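Local coordinates for protein putative thiosugar synthase (Amycolatopsis orientalis, PDB 4N6F) that probably uses sulphur delivered by a sulphur-carrier protein to build a 2-thiosugar from a hexose phosphate, as a TIM-barrel relative of thiazole synthase, at residues 131-136 and 154-159; 82-87 and 91-96; 13-16 and 21-24. All coordinates share one frame; numbering follows the deposited sequence.

Contact 1 (131-136 and 154-159); sequences ELRAEG and EEAGCA
Arg133 reaches from the end of one helix to the end of the next and takes hold of the Ala156 carbonyl, a worked example of an arginine that reads a helix C-terminus. Helices 122-134 and 147-156 are neighbours on the outside of the TIM barrel, joined through strand 138-143. The Arg133 chain starts with CG anti to its carbonyl carbon and then bends twice, at chi2 (-63°) and chi3 (-57°). This curl lays CG 3.3 Å from Ala156 O and turns NE back onto the same oxygen, with a bond of 2.9 Å and an N-H...O angle of 153°. Ala156 O lies at the guanidinium edge, close to its plane, whereas Arg133 NE is somewhat tilted from the carbonyl plane. A water completes the grip, accepting from Arg133 NH1 at 2.9 Å and donating to Ala156 O at 3.0 Å. Arg133 NH2 is bonded to Met137 O, which helps fix the rotation of the group.

Gly157 ends its helix in a Schellman motif and sets its own carbonyl oxygen over one guanidinium face, near the rim and without a hydrogen bond. A CB on Gly157 would come to 3.1 Å from Arg133 NH1. The positive group thus meets backbone oxygens at the negative end of a helix dipole, which probably stabilises its positive charge without any carboxylate across the contact.

Contact 2 (82-87 and 91-96); sequences GTTSFA and ESALRS
Thr84 and Ala87 pack against Ser92, Ala93 and Ser96 where strand 79-83 turns into helix 90-104, the first half of a beta-alpha-beta unit of the TIM barrel. The case illustrates how small side chains let a helix lie close to the loop that feeds it. A type I turn from Thr84 to Ala87, closed by Ala87 N to Thr84 O, brings both residues round to the helix.

Thr84 can be followed outward from CB, which rests 3.8 Å from Ala93 CB. At chi1 68° its two branches part. OG1 sits between the backbone N and the carbonyl carbon, passes Ala93 CB at 4.0 Å and accepts from Asp112 N beyond strand 108-111. CG2 swings beside the backbone N and meets Ala93 O at 3.5 Å, with Ser96 CB a little farther on.

Ala87 CB fits among the helix residues, 3.5 Å from Ala93 N and tight against Ser92 OG at 3.1 Å. Ser92 presents that hydroxyl because OG is anti to its backbone N. On the other side of the turn Ser85, which lines the fructose-6-phosphate pocket, gives its backbone N to Thr83 OG1 in an ST turn.

Ser96 OG donates to Ser92 O at 3.1 Å and lies 4.2 Å from Ala87 CB. Exchanging Ser96 for an alanine would probably leave Ser92 O with one donor from that residue instead of two and open a small gap beside Ala87 CB. In the deposited chain Ser96 OG and Ser96 N reach Ser92 O from opposite faces of its carbonyl plane.

Contact 3 (13-16 and 21-24); sequences PWLK and EFRS
Trp14 and Leu15 together face Phe22, a classic beta bulge in the antiparallel hairpin of strands 15-17 and 20-22, and the backbone bonds show how a bulge can still serve its donors and acceptors. Phe22 N gives a nearly straight bond to Leu15 O (2.8 Å, 172°). Phe22 O accepts in turn from Trp14 N at 3.0 Å, the donor lying almost on the C=O line, and Pro13 CA adds a CA-H...O contact to the same oxygen.

The indole supplies the third bond. Trp14 holds CG between its backbone N and carbonyl carbon (chi1 53°), which folds the ring over the opposing strand, one face above Phe22 O. NE1 then donates to Ser24 O, 2.9 Å away, approaching from above that carbonyl plane. Ser24 OG finds its partner in Gly47 O, while the backbone N atoms of Arg23 and Ser24 both donate to Asp49 OD2.

Phe22 lies with its edge toward the Trp14 face, an offset edge-to-face pair with centroids 5.7 Å apart and planes at 65°. Leu15 CD2 covers a face of the Phe22 ring, 3.8 Å from its centroid.

Lys16 and Glu21 share the other face of the hairpin, with Pro13 and Arg23 beside Glu21. Lys16 CE lies alongside Glu21 CG at 3.6 Å, their charged ends near but not in contact. Glu21 OE1 pairs with Arg23 NH1 in a salt bridge whose very short modelled length is doubtful, and Pro13 CG sits over one face of that guanidinium. Arg23 NE is taken by Asp11 O.

Trp14 also touches Pro190 and Ser212, just ahead of strands 191-194 and 213-216, placing the bulged hairpin across the N-terminal end of the TIM barrel, before its first strand.

Contacts 1 and 2 belong to the helical layer of the barrel and its connections to the strands, contact 3 to the hairpin before the first strand. Contacts 1 and 2, with centres about 16 Å apart, join directly through neighbouring outer helices: Leu132 CG meets Leu94 CD2 at 3.7 Å. Contact 3 reaches contact 1 where Leu15 CD1 packs on Ala159 O at 3.6 Å, just ahead of strand 161-164; their centres are about 19 Å apart. Contacts 2 and 3 do not touch, their nearest atoms being about 9 Å apart. Only contact 2 holds a residue of the sugar-phosphate pocket, Ser85, whereas the Phe22 side chain of contact 3 stays about 13 Å from fructose-6-phosphate.

Contact 1 (131-136 and 154-159)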
ATOM      1  N   GLU A 131      -5.502 -36.708  -2.721  1.00 36.52           N
ATOM      2  CA  GLU A 131      -6.134 -37.533  -3.754  1.00 38.23           C
ATOM      3  C   GLU A 131      -5.871 -36.965  -5.150  1.00 35.45           C
ATOM      4  O   GLU A 131      -5.544 -37.709  -6.076  1.00 35.10           O
ATOM      5  CB  GLU A 131      -7.629 -37.648  -3.492  1.00 41.89           C
ATOM      6  CG  GLU A 131      -8.281 -38.847  -4.149  1.00 46.75           C
ATOM      7  CD  GLU A 131      -9.716 -39.033  -3.686  1.00 50.61           C
ATOM      8  OE1 GLU A 131     -10.607 -39.088  -4.560  1.00 55.10           O
ATOM      9  OE2 GLU A 131      -9.950 -39.102  -2.454  1.00 49.78           O
ATOM     10  N   LEU A 132      -5.998 -35.645  -5.305  1.00 33.92           N
ATOM     11  CA  LEU A 132      -5.720 -35.019  -6.608  1.00 32.27           C
ATOM     12  C   LEU A 132      -4.241 -35.021  -6.975  1.00 31.61           C
ATOM     13  O   LEU A 132      -3.905 -35.130  -8.151  1.00 31.06           O
ATOM     14  CB  LEU A 132      -6.304 -33.611  -6.673  1.00 32.38           C
ATOM     15  CG  LEU A 132      -7.838 -33.598  -6.701  1.00 32.43           C
ATOM     16  CD1 LEU A 132      -8.387 -32.187  -6.622  1.00 32.11           C
ATOM     17  CD2 LEU A 132      -8.383 -34.300  -7.938  1.00 32.76           C
ATOM     18  N   ARG A 133      -3.362 -34.925  -5.975  1.00 32.60           N
ATOM     19  CA  ARG A 133      -1.908 -35.001  -6.210  1.00 32.50           C
ATOM     20  C   ARG A 133      -1.475 -36.378  -6.701  1.00 35.89           C
ATOM     21  O   ARG A 133      -0.560 -36.480  -7.528  1.00 34.94           O
ATOM     22  CB  ARG A 133      -1.116 -34.636  -4.945  1.00 31.70           C
ATOM     23  CG  ARG A 133      -1.027 -33.136  -4.663  1.00 30.68           C
ATOM     24  CD  ARG A 133      -0.293 -32.387  -5.760  1.00 29.36           C
ATOM     25  NE  ARG A 133       1.053 -32.916  -5.957  1.00 29.76           N
ATOM     26  CZ  ARG A 133       1.741 -32.897  -7.100  1.00 30.61           C
ATOM     27  NH1 ARG A 133       2.968 -33.412  -7.140  1.00 29.58           N
ATOM     28  NH2 ARG A 133       1.220 -32.381  -8.208  1.00 31.67           N
ATOM     29  N   ALA A 134      -2.130 -37.433  -6.208  1.00 37.90           N
ATOM     30  CA  ALA A 134      -1.846 -38.806  -6.671  1.00 41.10           C
ATOM     31  C   ALA A 134      -2.110 -38.964  -8.164  1.00 41.76           C
ATOM     32  O   ALA A 134      -1.484 -39.786  -8.825  1.00 43.59           O
ATOM     33  CB  ALA A 134      -2.664 -39.824  -5.887  1.00 41.70           C
ATOM     34  N   GLU A 135      -3.030 -38.166  -8.693  1.00 43.32           N
ATOM     35  CA  GLU A 135      -3.302 -38.148 -10.134  1.00 44.77           C
ATOM     36  C   GLU A 135      -2.511 -37.095 -10.927  1.00 42.12           C
ATOM     37  O   GLU A 135      -2.811 -36.843 -12.088  1.00 39.37           O
ATOM     38  CB  GLU A 135      -4.782 -37.927 -10.368  1.00 46.62           C
ATOM     39  CG  GLU A 135      -5.650 -38.997  -9.741  1.00 50.13           C
ATOM     40  CD  GLU A 135      -7.112 -38.661  -9.857  1.00 53.06           C
ATOM     41  OE1 GLU A 135      -7.863 -38.965  -8.912  1.00 58.61           O
ATOM     42  OE2 GLU A 135      -7.512 -38.075 -10.884  1.00 53.92           O
ATOM     43  N   GLY A 136      -1.509 -36.482 -10.308  1.00 42.17           N
ATOM     44  CA  GLY A 136      -0.674 -35.498 -11.001  1.00 42.39           C
ATOM     45  C   GLY A 136      -1.302 -34.137 -11.283  1.00 40.33           C
ATOM     46  O   GLY A 136      -0.785 -33.382 -12.108  1.00 44.94           O
ATOM     47  N   GLU A 154       2.356 -28.656   1.617  1.00 24.01           N
ATOM     48  CA  GLU A 154       3.666 -28.591   0.978  1.00 24.83           C
ATOM     49  C   GLU A 154       4.215 -29.997   0.739  1.00 25.41           C
ATOM     50  O   GLU A 154       4.727 -30.291  -0.328  1.00 26.46           O
ATOM     51  CB  GLU A 154       4.662 -27.759   1.795  1.00 24.77           C
ATOM     52  CG  GLU A 154       6.079 -27.818   1.224  1.00 24.78           C
ATOM     53  CD  GLU A 154       7.048 -26.811   1.834  1.00 25.18           C
ATOM     54  OE1 GLU A 154       6.739 -26.190   2.877  1.00 24.28           O
ATOM     55  OE2 GLU A 154       8.139 -26.635   1.252  1.00 25.64           O
ATOM     56  N   GLU A 155       4.105 -30.869   1.729  1.00 27.40           N
ATOM     57  CA  GLU A 155       4.594 -32.238   1.571  1.00 29.59           C
ATOM     58  C   GLU A 155       3.891 -32.974   0.433  1.00 27.34           C
ATOM     59  O   GLU A 155       4.536 -33.693  -0.335  1.00 26.65           O
ATOM     60  CB  GLU A 155       4.436 -33.024   2.876  1.00 34.62           C
ATOM     61  CG  GLU A 155       5.091 -34.398   2.841  1.00 39.14           C
ATOM     62  CD  GLU A 155       4.974 -35.140   4.159  1.00 43.48           C
ATOM     63  OE1 GLU A 155       3.835 -35.425   4.588  1.00 46.77           O
ATOM     64  OE2 GLU A 155       6.025 -35.439   4.763  1.00 50.09           O
ATOM     65  N   ALA A 156       2.579 -32.785   0.317  1.00 25.68           N
ATOM     66  CA  ALA A 156       1.812 -33.372  -0.798  1.00 26.22           C
ATOM     67  C   ALA A 156       2.221 -32.835  -2.172  1.00 25.51           C
ATOM     68  O   ALA A 156       1.925 -33.448  -3.191  1.00 27.38           O
ATOM     69  CB  ALA A 156       0.317 -33.173  -0.583  1.00 25.42           C
ATOM     70  N   GLY A 157       2.914 -31.701  -2.194  1.00 24.98           N
ATOM     71  CA  GLY A 157       3.488 -31.161  -3.424  1.00 24.50           C
ATOM     72  C   GLY A 157       2.595 -30.125  -4.083  1.00 24.02           C
ATOM     73  O   GLY A 157       2.647 -29.946  -5.290  1.00 23.34           O
ATOM     74  N   CYS A 158       1.781 -29.428  -3.289  1.00 23.81           N
ATOM     75  CA  CYS A 158       0.988 -28.326  -3.811  1.00 24.38           C
ATOM     76  C   CYS A 158       1.897 -27.232  -4.388  1.00 23.48           C
ATOM     77  O   CYS A 158       3.015 -27.035  -3.913  1.00 22.32           O
ATOM     78  CB  CYS A 158       0.039 -27.805  -2.738  1.00 26.24           C
ATOM     79  SG  CYS A 158      -1.252 -29.033  -2.334  1.00 29.11           S
ATOM     80  N   ALA A 159       1.428 -26.559  -5.442  1.00 22.66           N
ATOM     81  CA  ALA A 159       2.232 -25.562  -6.146  1.00 22.62           C
ATOM     82  C   ALA A 159       2.354 -24.267  -5.345  1.00 22.48           C
ATOM     83  O   ALA A 159       3.416 -23.654  -5.290  1.00 23.48           O
ATOM     84  CB  ALA A 159       1.629 -25.274  -7.517  1.00 23.41           C
TER
HETATM   85  O   HOH W   1       3.942 -34.994  -4.873  0.50 30.36           O

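Contact 2 (82-87 and 91-96)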
ATOM      1  N   GLY A  82      -8.419 -24.061 -13.583  1.00 26.61           N
ATOM      2  CA  GLY A  82      -9.767 -24.423 -13.183  1.00 26.67           C
ATOM      3  C   GLY A  82     -10.029 -24.105 -11.735  1.00 27.19           C
ATOM      4  O   GLY A  82      -9.129 -23.690 -10.994  1.00 27.08           O
ATOM      5  N   THR A  83     -11.268 -24.318 -11.328  1.00 27.98           N
ATOM      6  CA  THR A  83     -11.683 -24.059  -9.965  1.00 30.64           C
ATOM      7  C   THR A  83     -12.711 -25.092  -9.482  1.00 30.86           C
ATOM      8  O   THR A  83     -13.446 -25.673 -10.289  1.00 29.80           O
ATOM      9  CB  THR A  83     -12.259 -22.636  -9.824  1.00 30.80           C
ATOM     10  OG1 THR A  83     -12.738 -22.452  -8.492  1.00 32.79           O
ATOM     11  CG2 THR A  83     -13.405 -22.406 -10.805  1.00 32.11           C
ATOM     12  N   THR A  84     -12.734 -25.318  -8.167  1.00 30.25           N
ATOM     13  CA  THR A  84     -13.759 -26.140  -7.522  1.00 31.25           C
ATOM     14  C   THR A  84     -14.630 -25.310  -6.570  1.00 33.21           C
ATOM     15  O   THR A  84     -15.371 -25.873  -5.757  1.00 32.78           O
ATOM     16  CB  THR A  84     -13.137 -27.281  -6.690  1.00 30.94           C
ATOM     17  OG1 THR A  84     -12.449 -26.725  -5.566  1.00 32.11           O
ATOM     18  CG2 THR A  84     -12.174 -28.121  -7.512  1.00 30.66           C
ATOM     19  N   SER A  85     -14.559 -23.980  -6.663  1.00 35.81           N
ATOM     20  CA  SER A  85     -15.258 -23.111  -5.699  1.00 38.64           C
ATOM     21  C   SER A  85     -16.795 -23.179  -5.774  1.00 41.97           C
ATOM     22  O   SER A  85     -17.473 -22.754  -4.842  1.00 40.67           O
ATOM     23  CB  SER A  85     -14.792 -21.656  -5.826  1.00 37.22           C
ATOM     24  OG  SER A  85     -15.219 -21.077  -7.042  1.00 37.35           O
ATOM     25  N   PHE A  86     -17.338 -23.701  -6.870  1.00 47.23           N
ATOM     26  CA  PHE A  86     -18.788 -23.874  -6.992  1.00 52.86           C
ATOM     27  C   PHE A  86     -19.275 -25.144  -6.311  1.00 54.72           C
ATOM     28  O   PHE A  86     -20.443 -25.239  -5.946  1.00 56.50           O
ATOM     29  CB  PHE A  86     -19.216 -23.841  -8.458  1.00 55.00           C
ATOM     30  CG  PHE A  86     -19.202 -22.464  -9.040  1.00 58.84           C
ATOM     31  CD1 PHE A  86     -20.249 -21.587  -8.792  1.00 60.94           C
ATOM     32  CD2 PHE A  86     -18.128 -22.025  -9.801  1.00 60.84           C
ATOM     33  CE1 PHE A  86     -20.237 -20.301  -9.311  1.00 63.01           C
ATOM     34  CE2 PHE A  86     -18.109 -20.741 -10.319  1.00 60.86           C
ATOM     35  CZ  PHE A  86     -19.165 -19.878 -10.074  1.00 61.64           C
ATOM     36  N   ALA A  87     -18.378 -26.110  -6.140  1.00 57.80           N
ATOM     37  CA  ALA A  87     -18.694 -27.349  -5.427  1.00 58.32           C
ATOM     38  C   ALA A  87     -18.787 -27.093  -3.921  1.00 59.43           C
ATOM     39  O   ALA A  87     -18.005 -26.317  -3.372  1.00 56.81           O
ATOM     40  CB  ALA A  87     -17.642 -28.406  -5.723  1.00 59.87           C
ATOM     41  N   GLU A  91     -16.426 -34.359  -2.153  1.00 45.70           N
ATOM     42  CA  GLU A  91     -16.685 -35.271  -3.272  1.00 42.19           C
ATOM     43  C   GLU A  91     -16.923 -34.493  -4.556  1.00 39.67           C
ATOM     44  O   GLU A  91     -16.399 -34.832  -5.619  1.00 39.30           O
ATOM     45  CB  GLU A  91     -17.913 -36.153  -2.973  1.00 42.47           C
ATOM     46  N   SER A  92     -17.727 -33.442  -4.449  1.00 40.75           N
ATOM     47  CA  SER A  92     -18.077 -32.622  -5.606  1.00 41.56           C
ATOM     48  C   SER A  92     -16.843 -31.901  -6.168  1.00 40.52           C
ATOM     49  O   SER A  92     -16.687 -31.786  -7.393  1.00 37.25           O
ATOM     50  CB  SER A  92     -19.175 -31.627  -5.229  1.00 43.14           C
ATOM     51  OG  SER A  92     -19.541 -30.818  -6.341  1.00 49.13           O
ATOM     52  N   ALA A  93     -15.967 -31.439  -5.268  1.00 39.48           N
ATOM     53  CA  ALA A  93     -14.706 -30.802  -5.660  1.00 39.69           C
ATOM     54  C   ALA A  93     -13.797 -31.780  -6.404  1.00 38.90           C
ATOM     55  O   ALA A  93     -13.219 -31.434  -7.440  1.00 38.76           O
ATOM     56  CB  ALA A  93     -13.989 -30.228  -4.442  1.00 38.86           C
ATOM     57  N   LEU A  94     -13.683 -33.003  -5.887  1.00 39.01           N
ATOM     58  CA  LEU A  94     -12.905 -34.042  -6.565  1.00 41.07           C
ATOM     59  C   LEU A  94     -13.450 -34.336  -7.951  1.00 41.61           C
ATOM     60  O   LEU A  94     -12.692 -34.476  -8.910  1.00 41.60           O
ATOM     61  CB  LEU A  94     -12.880 -35.336  -5.746  1.00 42.06           C
ATOM     62  CG  LEU A  94     -12.058 -35.268  -4.462  1.00 43.10           C
ATOM     63  CD1 LEU A  94     -12.337 -36.487  -3.592  1.00 44.19           C
ATOM     64  CD2 LEU A  94     -10.569 -35.144  -4.774  1.00 42.48           C
ATOM     65  N   ARG A  95     -14.771 -34.423  -8.061  1.00 42.66           N
ATOM     66  CA  ARG A  95     -15.393 -34.700  -9.354  1.00 42.24           C
ATOM     67  C   ARG A  95     -15.248 -33.537 -10.321  1.00 38.22           C
ATOM     68  O   ARG A  95     -14.978 -33.759 -11.489  1.00 35.85           O
ATOM     69  CB  ARG A  95     -16.860 -35.087  -9.185  1.00 44.06           C
ATOM     70  CG  ARG A  95     -17.045 -36.447  -8.532  1.00 45.44           C
ATOM     71  CD  ARG A  95     -18.509 -36.706  -8.221  1.00 48.33           C
ATOM     72  NE  ARG A  95     -19.262 -36.824  -9.466  1.00 49.88           N
ATOM     73  CZ  ARG A  95     -19.372 -37.940 -10.183  1.00 50.43           C
ATOM     74  NH1 ARG A  95     -20.065 -37.926 -11.316  1.00 52.90           N
ATOM     75  NH2 ARG A  95     -18.809 -39.071  -9.774  1.00 49.76           N
ATOM     76  N   SER A  96     -15.401 -32.307  -9.842  1.00 39.22           N
ATOM     77  CA  SER A  96     -15.194 -31.136 -10.703  1.00 40.68           C
ATOM     78  C   SER A  96     -13.801 -31.157 -11.311  1.00 40.68           C
ATOM     79  O   SER A  96     -13.632 -30.929 -12.511  1.00 39.09           O
ATOM     80  CB  SER A  96     -15.373 -29.839  -9.920  1.00 42.43           C
ATOM     81  OG  SER A  96     -16.734 -29.644  -9.591  1.00 47.82           O
TER

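Contact 3 (13-16 and 21-24)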
ATOM      1  N   PRO A  13       8.973 -14.261 -12.348  1.00 36.86           N
ATOM      2  CA  PRO A  13       7.830 -15.105 -12.005  1.00 33.28           C
ATOM      3  C   PRO A  13       7.961 -15.584 -10.557  1.00 29.02           C
ATOM      4  O   PRO A  13       9.052 -15.934 -10.129  1.00 28.73           O
ATOM      5  CB  PRO A  13       7.923 -16.276 -12.996  1.00 34.46           C
ATOM      6  CG  PRO A  13       9.136 -16.035 -13.843  1.00 35.05           C
ATOM      7  CD  PRO A  13       9.953 -14.961 -13.192  1.00 35.86           C
ATOM      8  N   TRP A  14       6.861 -15.561  -9.809  1.00 25.68           N
ATOM      9  CA  TRP A  14       6.839 -16.048  -8.429  1.00 23.32           C
ATOM     10  C   TRP A  14       6.400 -17.510  -8.385  1.00 23.30           C
ATOM     11  O   TRP A  14       6.475 -18.150  -7.344  1.00 24.27           O
ATOM     12  CB  TRP A  14       5.925 -15.184  -7.539  1.00 22.48           C
ATOM     13  CG  TRP A  14       4.518 -14.991  -8.071  1.00 21.83           C
ATOM     14  CD1 TRP A  14       4.097 -14.030  -8.945  1.00 21.68           C
ATOM     15  CD2 TRP A  14       3.370 -15.787  -7.772  1.00 21.56           C
ATOM     16  NE1 TRP A  14       2.762 -14.185  -9.217  1.00 21.78           N
ATOM     17  CE2 TRP A  14       2.288 -15.252  -8.504  1.00 21.84           C
ATOM     18  CE3 TRP A  14       3.148 -16.899  -6.953  1.00 22.63           C
ATOM     19  CZ2 TRP A  14       1.003 -15.785  -8.438  1.00 21.59           C
ATOM     20  CZ3 TRP A  14       1.868 -17.432  -6.885  1.00 22.56           C
ATOM     21  CH2 TRP A  14       0.813 -16.872  -7.624  1.00 22.31           C
ATOM     22  N   LEU A  15       5.926 -18.021  -9.516  1.00 23.00           N
ATOM     23  CA  LEU A  15       5.505 -19.401  -9.634  1.00 23.32           C
ATOM     24  C   LEU A  15       5.634 -19.824 -11.085  1.00 23.60           C
ATOM     25  O   LEU A  15       5.368 -19.038 -12.009  1.00 22.62           O
ATOM     26  CB  LEU A  15       4.050 -19.563  -9.179  1.00 23.61           C
ATOM     27  CG  LEU A  15       3.444 -20.969  -9.228  1.00 24.12           C
ATOM     28  CD1 LEU A  15       4.182 -21.917  -8.294  1.00 24.97           C
ATOM     29  CD2 LEU A  15       1.965 -20.906  -8.875  1.00 24.12           C
ATOM     30  N   LYS A  16       6.051 -21.068 -11.283  1.00 22.92           N
ATOM     31  CA  LYS A  16       6.124 -21.638 -12.617  1.00 23.40           C
ATOM     32  C   LYS A  16       5.603 -23.068 -12.573  1.00 22.61           C
ATOM     33  O   LYS A  16       5.997 -23.835 -11.711  1.00 23.12           O
ATOM     34  CB  LYS A  16       7.564 -21.611 -13.139  1.00 24.24           C
ATOM     35  CG  LYS A  16       7.641 -21.928 -14.622  1.00 25.69           C
ATOM     36  CD  LYS A  16       9.046 -21.758 -15.182  1.00 27.16           C
ATOM     37  CE  LYS A  16       8.993 -21.783 -16.701  1.00 27.69           C
ATOM     38  NZ  LYS A  16       9.949 -22.759 -17.245  1.00 29.04           N
ATOM     39  N   GLU A  21       4.339 -19.531 -16.591  1.00 27.20           N
ATOM     40  CA  GLU A  21       4.870 -18.621 -15.588  1.00 28.95           C
ATOM     41  C   GLU A  21       3.769 -17.724 -15.021  1.00 27.87           C
ATOM     42  O   GLU A  21       2.940 -17.207 -15.772  1.00 27.75           O
ATOM     43  CB  GLU A  21       5.988 -17.773 -16.200  1.00 31.08           C
ATOM     44  CG  GLU A  21       7.201 -18.605 -16.594  1.00 36.14           C
ATOM     45  CD  GLU A  21       8.257 -17.831 -17.356  1.00 39.00           C
ATOM     46  OE1 GLU A  21       7.897 -16.931 -18.139  1.00 46.66           O
ATOM     47  OE2 GLU A  21       9.449 -18.130 -17.182  1.00 42.72           O
ATOM     48  N   PHE A  22       3.773 -17.555 -13.700  1.00 26.04           N
ATOM     49  CA  PHE A  22       2.886 -16.622 -13.006  1.00 26.13           C
ATOM     50  C   PHE A  22       3.716 -15.426 -12.593  1.00 26.42           C
ATOM     51  O   PHE A  22       4.596 -15.564 -11.736  1.00 24.81           O
ATOM     52  CB  PHE A  22       2.305 -17.234 -11.727  1.00 26.45           C
ATOM     53  CG  PHE A  22       1.373 -18.396 -11.955  1.00 28.01           C
ATOM     54  CD1 PHE A  22       1.828 -19.579 -12.528  1.00 27.66           C
ATOM     55  CD2 PHE A  22       0.049 -18.321 -11.548  1.00 28.57           C
ATOM     56  CE1 PHE A  22       0.972 -20.648 -12.730  1.00 28.24           C
ATOM     57  CE2 PHE A  22      -0.811 -19.394 -11.731  1.00 29.63           C
ATOM     58  CZ  PHE A  22      -0.348 -20.561 -12.325  1.00 29.15           C
ATOM     59  N   ARG A  23       3.424 -14.263 -13.174  1.00 27.17           N
ATOM     60  CA  ARG A  23       4.147 -13.028 -12.883  1.00 29.69           C
ATOM     61  C   ARG A  23       3.313 -11.977 -12.144  1.00 27.86           C
ATOM     62  O   ARG A  23       3.810 -11.317 -11.225  1.00 26.64           O
ATOM     63  CB  ARG A  23       4.645 -12.392 -14.180  1.00 33.20           C
ATOM     64  CG  ARG A  23       5.680 -13.207 -14.933  1.00 37.75           C
ATOM     65  CD  ARG A  23       6.162 -12.452 -16.169  1.00 40.49           C
ATOM     66  NE  ARG A  23       7.591 -12.657 -16.381  1.00 44.47           N
ATOM     67  CZ  ARG A  23       8.126 -13.703 -17.005  1.00 48.17           C
ATOM     68  NH1 ARG A  23       7.358 -14.666 -17.501  1.00 48.71           N
ATOM     69  NH2 ARG A  23       9.449 -13.789 -17.134  1.00 50.74           N
ATOM     70  N   SER A  24       2.075 -11.779 -12.586  1.00 26.01           N
ATOM     71  CA  SER A  24       1.205 -10.779 -11.992  1.00 26.41           C
ATOM     72  C   SER A  24       0.986 -11.096 -10.532  1.00 24.85           C
ATOM     73  O   SER A  24       0.764 -12.245 -10.177  1.00 23.34           O
ATOM     74  CB  SER A  24      -0.161 -10.740 -12.673  1.00 27.74           C
ATOM     75  OG  SER A  24      -0.009 -10.678 -14.077  1.00 30.57           O
TER